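Local coordinates for protein putative ATP-dependent endonuclease of the OLD family (Thermus scotoductus, PDB 6P74) that degrades linear or supercoiled double-stranded DNA from 5' to 3' as a metal-dependent exonuclease, nicks circular DNA, and hydrolyses ATP in a DNA-stimulated manner, at residues S345-V350 with V416-A421; G411-V416 with Q464-A469; I313-N318 with V367-R372. One frame throughout, in Å; residues are numbered along the deposited sequence.

Contact 1: S345-V350 with V416-A421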
loop_
_atom_site.group_PDB
_atom_site.type_symbol
_atom_site.label_atom_id
_atom_site.label_comp_id
_atom_site.label_asym_id
_atom_site.label_seq_id
_atom_site.Cartn_x
_atom_site.Cartn_y
_atom_site.Cartn_z
ATOM N N SER A 345 -36.245 -4.053 -13.819
ATOM C CA SER A 345 -37.172 -4.765 -14.689
ATOM C C SER A 345 -37.397 -4.015 -16.002
ATOM O O SER A 345 -37.490 -4.636 -17.063
ATOM C CB SER A 345 -38.492 -5.007 -13.969
ATOM O OG SER A 345 -39.215 -3.797 -13.935
ATOM N N ALA A 346 -37.486 -2.686 -15.962
ATOM C CA ALA A 346 -37.632 -1.922 -17.201
ATOM C C ALA A 346 -36.410 -2.076 -18.110
ATOM O O ALA A 346 -36.546 -2.287 -19.322
ATOM C CB ALA A 346 -37.883 -0.448 -16.887
ATOM N N LEU A 347 -35.203 -1.958 -17.550
ATOM C CA LEU A 347 -34.010 -2.161 -18.366
ATOM C C LEU A 347 -33.921 -3.602 -18.885
ATOM O O LEU A 347 -33.465 -3.841 -20.009
ATOM C CB LEU A 347 -32.759 -1.785 -17.573
ATOM C CG LEU A 347 -31.584 -1.382 -18.467
ATOM C CD1 LEU A 347 -32.030 -0.287 -19.458
ATOM C CD2 LEU A 347 -30.390 -0.919 -17.659
ATOM N N ASP A 348 -34.358 -4.576 -18.088
ATOM C CA ASP A 348 -34.311 -5.963 -18.541
ATOM C C ASP A 348 -35.239 -6.175 -19.730
ATOM O O ASP A 348 -34.896 -6.891 -20.682
ATOM C CB ASP A 348 -34.676 -6.912 -17.386
ATOM C CG ASP A 348 -34.782 -8.378 -17.828
ATOM O OD1 ASP A 348 -33.744 -9.002 -18.163
ATOM O OD2 ASP A 348 -35.915 -8.907 -17.850
ATOM N N ASN A 349 -36.422 -5.562 -19.690
ATOM C CA ASN A 349 -37.311 -5.594 -20.847
ATOM C C ASN A 349 -36.621 -5.028 -22.082
ATOM O O ASN A 349 -36.764 -5.568 -23.186
ATOM C CB ASN A 349 -38.587 -4.816 -20.539
ATOM C CG ASN A 349 -39.541 -4.774 -21.710
ATOM O OD1 ASN A 349 -40.129 -5.791 -22.065
ATOM N ND2 ASN A 349 -39.709 -3.595 -22.314
ATOM N N VAL A 350 -35.861 -3.941 -21.909
ATOM C CA VAL A 350 -35.184 -3.322 -23.041
ATOM C C VAL A 350 -34.082 -4.236 -23.535
ATOM O O VAL A 350 -33.837 -4.339 -24.737
ATOM C CB VAL A 350 -34.640 -1.929 -22.652
ATOM C CG1 VAL A 350 -33.668 -1.438 -23.692
ATOM C CG2 VAL A 350 -35.779 -0.920 -22.481
ATOM N N VAL A 416 -28.515 3.762 -23.639
ATOM C CA VAL A 416 -29.057 4.930 -22.949
ATOM C C VAL A 416 -29.480 4.566 -21.524
ATOM O O VAL A 416 -29.149 5.268 -20.561
ATOM C CB VAL A 416 -30.226 5.534 -23.740
ATOM C CG1 VAL A 416 -31.130 6.343 -22.800
ATOM C CG2 VAL A 416 -29.698 6.431 -24.833
ATOM N N GLY A 417 -30.210 3.456 -21.368
ATOM C CA GLY A 417 -30.686 3.069 -20.044
ATOM C C GLY A 417 -29.556 2.790 -19.067
ATOM O O GLY A 417 -29.630 3.156 -17.895
ATOM N N VAL A 418 -28.481 2.175 -19.548
ATOM C CA VAL A 418 -27.305 1.960 -18.715
ATOM C C VAL A 418 -26.622 3.287 -18.401
ATOM O O VAL A 418 -26.328 3.586 -17.238
ATOM C CB VAL A 418 -26.350 0.966 -19.400
ATOM C CG1 VAL A 418 -25.036 0.903 -18.664
ATOM C CG2 VAL A 418 -26.999 -0.405 -19.455
ATOM N N CYS A 419 -26.376 4.117 -19.425
ATOM C CA CYS A 419 -25.767 5.424 -19.172
ATOM C C CYS A 419 -26.606 6.260 -18.208
ATOM O O CYS A 419 -26.070 6.911 -17.300
ATOM C CB CYS A 419 -25.575 6.200 -20.478
ATOM S SG CYS A 419 -24.345 5.519 -21.561
ATOM N N LYS A 420 -27.923 6.281 -18.404
ATOM C CA LYS A 420 -28.770 7.008 -17.473
ATOM C C LYS A 420 -28.613 6.456 -16.058
ATOM O O LYS A 420 -28.357 7.209 -15.109
ATOM C CB LYS A 420 -30.229 6.965 -17.938
ATOM C CG LYS A 420 -30.766 8.354 -18.295
ATOM C CD LYS A 420 -32.212 8.364 -18.745
ATOM C CE LYS A 420 -33.073 7.302 -18.066
ATOM N NZ LYS A 420 -34.479 7.266 -18.609
ATOM N N ALA A 421 -28.700 5.130 -15.902
ATOM C CA ALA A 421 -28.564 4.534 -14.570
ATOM C C ALA A 421 -27.174 4.750 -13.973
ATOM O O ALA A 421 -27.010 4.727 -12.748
ATOM C CB ALA A 421 -28.879 3.031 -14.624
#

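Contact 2: G411-V416 with Q464-A469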
loop_
_atom_site.group_PDB
_atom_site.type_symbol
_atom_site.label_atom_id
_atom_site.label_comp_id
_atom_site.label_asym_id
_atom_site.label_seq_id
_atom_site.Cartn_x
_atom_site.Cartn_y
_atom_site.Cartn_z
ATOM N N GLY A 411 -30.880 -1.083 -29.739
ATOM C CA GLY A 411 -29.580 -1.098 -29.086
ATOM C C GLY A 411 -29.263 0.216 -28.406
ATOM O O GLY A 411 -28.612 0.237 -27.355
ATOM N N ILE A 412 -29.693 1.331 -29.009
ATOM C CA ILE A 412 -29.492 2.644 -28.395
ATOM C C ILE A 412 -30.272 2.749 -27.083
ATOM O O ILE A 412 -29.731 3.171 -26.061
ATOM C CB ILE A 412 -29.880 3.775 -29.367
ATOM C CG1 ILE A 412 -28.877 3.868 -30.507
ATOM C CG2 ILE A 412 -29.876 5.111 -28.647
ATOM C CD1 ILE A 412 -29.258 4.866 -31.570
ATOM N N GLU A 413 -31.556 2.393 -27.103
ATOM C CA GLU A 413 -32.334 2.306 -25.869
ATOM C C GLU A 413 -31.553 1.622 -24.760
ATOM O O GLU A 413 -31.507 2.104 -23.623
ATOM C CB GLU A 413 -33.615 1.517 -26.092
ATOM C CG GLU A 413 -34.696 2.189 -26.808
ATOM C CD GLU A 413 -35.992 1.498 -26.501
ATOM O OE1 GLU A 413 -36.452 1.615 -25.343
ATOM O OE2 GLU A 413 -36.515 0.790 -27.386
ATOM N N LEU A 414 -30.950 0.472 -25.072
ATOM C CA LEU A 414 -30.262 -0.285 -24.036
ATOM C C LEU A 414 -29.123 0.531 -23.445
ATOM O O LEU A 414 -29.038 0.698 -22.227
ATOM C CB LEU A 414 -29.759 -1.613 -24.599
ATOM C CG LEU A 414 -29.066 -2.579 -23.639
ATOM C CD1 LEU A 414 -29.900 -2.765 -22.365
ATOM C CD2 LEU A 414 -28.918 -3.904 -24.340
ATOM N N ILE A 415 -28.257 1.080 -24.301
ATOM C CA ILE A 415 -27.080 1.791 -23.814
ATOM C C ILE A 415 -27.488 3.077 -23.115
ATOM O O ILE A 415 -26.863 3.486 -22.129
ATOM C CB ILE A 415 -26.090 2.082 -24.964
ATOM C CG1 ILE A 415 -25.687 0.808 -25.692
ATOM C CG2 ILE A 415 -24.851 2.804 -24.434
ATOM C CD1 ILE A 415 -25.198 -0.264 -24.789
ATOM N N VAL A 416 -28.515 3.762 -23.639
ATOM C CA VAL A 416 -29.057 4.930 -22.949
ATOM C C VAL A 416 -29.480 4.566 -21.524
ATOM O O VAL A 416 -29.149 5.268 -20.561
ATOM C CB VAL A 416 -30.226 5.534 -23.740
ATOM C CG1 VAL A 416 -31.130 6.343 -22.800
ATOM C CG2 VAL A 416 -29.698 6.431 -24.833
ATOM N N GLN A 464 -36.577 8.920 -27.271
ATOM C CA GLN A 464 -36.785 10.253 -26.729
ATOM C C GLN A 464 -37.233 10.193 -25.268
ATOM O O GLN A 464 -36.841 11.034 -24.447
ATOM C CB GLN A 464 -37.817 10.962 -27.602
ATOM C CG GLN A 464 -38.098 12.338 -27.218
ATOM C CD GLN A 464 -37.711 13.303 -28.301
ATOM O OE1 GLN A 464 -36.793 13.051 -29.101
ATOM N NE2 GLN A 464 -38.404 14.425 -28.339
ATOM N N ALA A 465 -38.048 9.194 -24.927
ATOM C CA ALA A 465 -38.522 9.039 -23.559
ATOM C C ALA A 465 -37.384 8.663 -22.614
ATOM O O ALA A 465 -37.292 9.202 -21.507
ATOM C CB ALA A 465 -39.632 7.983 -23.502
ATOM N N CYS A 466 -36.501 7.751 -23.019
ATOM C CA CYS A 466 -35.469 7.402 -22.053
ATOM C C CYS A 466 -34.326 8.415 -22.057
ATOM O O CYS A 466 -33.833 8.779 -20.988
ATOM C CB CYS A 466 -34.958 5.986 -22.283
ATOM S SG CYS A 466 -34.455 5.585 -23.992
ATOM N N ALA A 467 -33.911 8.915 -23.226
ATOM C CA ALA A 467 -32.766 9.823 -23.234
ATOM C C ALA A 467 -33.127 11.230 -22.774
ATOM O O ALA A 467 -32.282 11.917 -22.181
ATOM C CB ALA A 467 -32.132 9.867 -24.629
ATOM N N GLY A 468 -34.364 11.674 -22.994
ATOM C CA GLY A 468 -34.682 13.090 -22.887
ATOM C C GLY A 468 -34.478 13.659 -24.291
ATOM O O GLY A 468 -33.666 13.127 -25.070
ATOM N N ALA A 469 -35.204 14.738 -24.624
ATOM C CA ALA A 469 -35.200 15.230 -25.992
ATOM C C ALA A 469 -33.955 16.087 -26.123
ATOM O O ALA A 469 -33.365 16.148 -27.206
ATOM C CB ALA A 469 -36.449 16.044 -26.339
#

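Contact 3: I313-N318 with V367-R372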
loop_
_atom_site.group_PDB
_atom_site.type_symbol
_atom_site.label_atom_id
_atom_site.label_comp_id
_atom_site.label_asym_id
_atom_site.label_seq_id
_atom_site.Cartn_x
_atom_site.Cartn_y
_atom_site.Cartn_z
ATOM N N ILE A 313 -13.752 -6.182 -21.537
ATOM C CA ILE A 313 -14.142 -7.574 -21.676
ATOM C C ILE A 313 -14.781 -8.076 -20.391
ATOM O O ILE A 313 -15.720 -8.874 -20.437
ATOM C CB ILE A 313 -12.927 -8.406 -22.112
ATOM C CG1 ILE A 313 -12.567 -8.059 -23.569
ATOM C CG2 ILE A 313 -13.194 -9.886 -21.953
ATOM C CD1 ILE A 313 -11.063 -8.154 -23.855
ATOM N N PHE A 314 -14.341 -7.565 -19.237
ATOM C CA PHE A 314 -14.902 -7.926 -17.937
ATOM C C PHE A 314 -16.043 -7.014 -17.488
ATOM O O PHE A 314 -16.657 -7.268 -16.442
ATOM C CB PHE A 314 -13.799 -7.920 -16.871
ATOM C CG PHE A 314 -12.816 -9.042 -17.008
ATOM C CD1 PHE A 314 -11.714 -8.922 -17.849
ATOM C CD2 PHE A 314 -12.993 -10.224 -16.299
ATOM C CE1 PHE A 314 -10.812 -9.966 -17.984
ATOM C CE2 PHE A 314 -12.091 -11.274 -16.419
ATOM C CZ PHE A 314 -10.997 -11.145 -17.260
ATOM N N ALA A 315 -16.348 -5.955 -18.223
ATOM C CA ALA A 315 -17.419 -5.047 -17.823
ATOM C C ALA A 315 -18.419 -5.037 -18.973
ATOM O O ALA A 315 -18.323 -4.214 -19.886
ATOM C CB ALA A 315 -16.882 -3.680 -17.490
ATOM N N ASP A 316 -19.370 -5.970 -18.917
ATOM C CA ASP A 316 -20.301 -6.239 -20.008
ATOM C C ASP A 316 -21.566 -5.410 -19.829
ATOM O O ASP A 316 -22.248 -5.539 -18.806
ATOM C CB ASP A 316 -20.651 -7.724 -20.039
ATOM C CG ASP A 316 -21.159 -8.169 -21.381
ATOM O OD1 ASP A 316 -22.151 -7.577 -21.885
ATOM O OD2 ASP A 316 -20.543 -9.108 -21.937
ATOM N N VAL A 317 -21.903 -4.589 -20.833
ATOM C CA VAL A 317 -23.111 -3.779 -20.706
ATOM C C VAL A 317 -24.362 -4.655 -20.668
ATOM O O VAL A 317 -25.376 -4.267 -20.082
ATOM C CB VAL A 317 -23.205 -2.725 -21.826
ATOM C CG1 VAL A 317 -23.303 -3.413 -23.104
ATOM C CG2 VAL A 317 -24.433 -1.897 -21.674
ATOM N N ASN A 318 -24.330 -5.836 -21.281
ATOM C CA ASN A 318 -25.513 -6.686 -21.249
ATOM C C ASN A 318 -25.731 -7.279 -19.872
ATOM O O ASN A 318 -26.831 -7.743 -19.568
ATOM C CB ASN A 318 -25.403 -7.789 -22.303
ATOM C CG ASN A 318 -25.077 -7.231 -23.685
ATOM O OD1 ASN A 318 -25.973 -6.821 -24.441
ATOM N ND2 ASN A 318 -23.782 -7.183 -24.013
ATOM N N VAL A 367 -18.256 2.362 -23.432
ATOM C CA VAL A 367 -19.071 3.412 -22.834
ATOM C C VAL A 367 -18.815 3.513 -21.345
ATOM O O VAL A 367 -18.929 4.593 -20.763
ATOM C CB VAL A 367 -20.565 3.165 -23.108
ATOM C CG1 VAL A 367 -21.323 4.444 -22.977
ATOM C CG2 VAL A 367 -20.755 2.660 -24.498
ATOM N N LEU A 368 -18.486 2.397 -20.696
ATOM C CA LEU A 368 -18.342 2.401 -19.249
ATOM C C LEU A 368 -17.054 3.060 -18.793
ATOM O O LEU A 368 -16.912 3.333 -17.602
ATOM C CB LEU A 368 -18.410 0.974 -18.702
ATOM C CG LEU A 368 -19.658 0.201 -19.110
ATOM C CD1 LEU A 368 -19.447 -1.280 -18.806
ATOM C CD2 LEU A 368 -20.876 0.739 -18.397
ATOM N N PHE A 369 -16.119 3.337 -19.697
ATOM C CA PHE A 369 -14.823 3.866 -19.301
ATOM C C PHE A 369 -14.600 5.295 -19.756
ATOM O O PHE A 369 -13.507 5.826 -19.564
ATOM C CB PHE A 369 -13.720 2.943 -19.821
ATOM C CG PHE A 369 -13.886 1.549 -19.338
ATOM C CD1 PHE A 369 -13.622 1.234 -18.018
ATOM C CD2 PHE A 369 -14.392 0.574 -20.161
ATOM C CE1 PHE A 369 -13.801 -0.039 -17.552
ATOM C CE2 PHE A 369 -14.579 -0.704 -19.696
ATOM C CZ PHE A 369 -14.292 -1.009 -18.397
ATOM N N ALA A 370 -15.613 5.937 -20.316
ATOM C CA ALA A 370 -15.450 7.209 -20.994
ATOM C C ALA A 370 -15.963 8.348 -20.125
ATOM O O ALA A 370 -16.816 8.158 -19.250
ATOM C CB ALA A 370 -16.195 7.201 -22.334
ATOM N N LYS A 371 -15.432 9.544 -20.381
ATOM C CA LYS A 371 -16.005 10.737 -19.764
ATOM C C LYS A 371 -17.386 11.043 -20.336
ATOM O O LYS A 371 -18.268 11.511 -19.604
ATOM C CB LYS A 371 -15.064 11.931 -19.952
ATOM C CG LYS A 371 -13.781 11.829 -19.153
ATOM C CD LYS A 371 -12.881 13.042 -19.378
ATOM C CE LYS A 371 -11.605 12.994 -18.520
ATOM N NZ LYS A 371 -10.715 14.171 -18.817
ATOM N N ARG A 372 -17.591 10.769 -21.628
ATOM C CA ARG A 372 -18.830 11.067 -22.334
ATOM C C ARG A 372 -18.963 10.115 -23.519
ATOM O O ARG A 372 -17.960 9.641 -24.069
ATOM C CB ARG A 372 -18.853 12.524 -22.817
ATOM C CG ARG A 372 -19.589 13.465 -21.891
ATOM C CD ARG A 372 -18.718 14.633 -21.491
ATOM N NE ARG A 372 -18.189 15.303 -22.665
ATOM C CZ ARG A 372 -17.464 16.410 -22.618
ATOM N NH1 ARG A 372 -17.189 16.969 -21.445
ATOM N NH2 ARG A 372 -17.017 16.954 -23.742
#

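Contact 1: S345-V350 with V416-A421
Leu-347 packs on Gly-417 where two helices meet across a domain boundary. Helix 341-355 is assigned to the C-terminal part of the ATPase domain and helix 409-422 to the Toprim domain. The glycine lets the helices come close: the CA atoms of Leu-347 and Gly-417 are 6.4 Å apart. The tight part of the contact is small and apolar. Leu-347 has CG anti to its own N (chi1 -155°), which carries the two methyls across to the other helix. Leu-347 CD1 rests on the backbone of the glycine, 3.7 Å from Gly-417 CA. CD2 goes to the neighbouring Val-418. Phe-320 and Val-317, both from loops, touch Leu-347 and Val-418 respectively and extend this buried patch.

The outer side is looser. Ser-345 and Asn-349 are exposed and lie on parts of their helix that do not meet 416-421. Asp-348 pairs with Arg-351 in a salt bridge along its own helix. On the other helix, Lys-420 is also exposed, and its NZ bonds to the backbone O of Cys-466. Back in the buried part, the Leu-347 and Val-418 side chains cross at about a right angle, with Leu-347 CD2 3.9 Å from Val-418 CG2.

Contact 2: G411-V416 with Q464-A469
Helix 409-422 and the C-terminal end of helix 443-467 come closest at Val-416 and Ala-467, whose CA atoms are 6.1 Å apart. The second helix stops here. Gly-468 N still bonds to Gln-464 O at 2.9 Å, but Gly-468 itself leaves the helical range with a positive phi of 91°.

Val-416 carries the contact with one branch. CG1 is directed into the notch between Cys-466 and Ala-467. Val-416 CG1 touches Cys-466 SG at 3.6 Å and also lies close to the backbone N of Ala-467. Ala-467 CB closes the other side of the notch, 4.1 Å from Val-416 CG1. The thiol of Cys-466 sits between its own N and carbonyl carbon (chi1 51°). This turns SG towards helix 409-422, where Cys-466 SG also lies 4.3 Å from Glu-413 CA. Glu-413 meets the sulfur with its backbone and the start of its side chain. Its carboxylate serves other partners: OE2 forms salt bridges with Arg-353 and Arg-462.

Phe-426 of strand 426-431 touches both Val-416 and Ala-467, so the helix pair rests on the Toprim sheet. The chemistry is therefore divided. Cys-466 meets Val-416 here as an apolar group, through SG, while the buried carboxylate of Glu-413 has salt bridges to two arginines, which would probably favour its ionised form.

Contact 3: I313-N318 with V367-R372
The ring of Phe-369 meets the methyl of Ala-315 at its far end, with Phe-369 CZ 3.8 Å from Ala-315 CB. The methyl approaches the ring obliquely. One face of the ring has Leu-368 CB 4.2 Å above the plane of Phe-369, displaced towards the rim, so the phenylalanine is packed partly against its own neighbour in the chain. Phe-369 CG is anti to the carbonyl carbon (chi1 -57°), and the ring reaches back to 313-318 although its CB does not point there.

Two flat groups of 313-318, the carboxylate of Asp-316 and the amide of Asn-318, pair with each other. Asp-316 OD1 accepts two hydrogen bonds from Asn-318. Asn-318 ND2 comes to the syn lone pair of Asp-316 OD1 at 2.7 Å, and the oxygen lies close to the amide plane. The backbone N of Asn-318 comes to the anti lone pair of Asp-316 OD1 at 2.9 Å. The latter bond makes an Asx turn, and the two together fix how the carboxylate is rotated.

Leu-368 supplies the rest of the contact. Leu-368 CD1 fits closely on Ala-315, 3.3 Å from Ala-315 O and 3.8 Å from Ala-315 CB. The Ala-315 methyl thus touches both Leu-368 and Phe-369. Beside it, Val-317 N bonds to Asn-365 OD1, a polar link to the chain just before 367-372. Leu-368 also touches Leu-422 of the Toprim helix 409-422.

The Phe-369 side chain is about 7 Å from the side chain of Lys-34, a residue inferred to bind ATP. The contact therefore lies near the probable nucleotide site. It joins a loop of the P-loop ATPase core, between strands 304-308 and 323-328, to the connection that enters strand 372-376, the first in sequence of the Toprim sheet.

In the fold
From the N terminus, the chain first passes 313-318 in the ATPase core, then 345-350 on helix 341-355. Contact 3 closes when 367-372 returns to the first of these, just as the chain enters the Toprim domain. Contact 1 is still open then and closes at 416-421, so the two cross. Contact 2 opens at 411-416, inside contact 1, and closes at 464-469, so these two cross as well. Contacts 3 and 2 follow in series. Helix 409-422 serves contacts 1 and 2. Val-317 touches Val-418 and Ile-415, connecting all three. Contact 1 ties the ATPase part to the Toprim part; contact 3 holds the end of the ATPase part against its core; contact 2 stays within the Toprim domain.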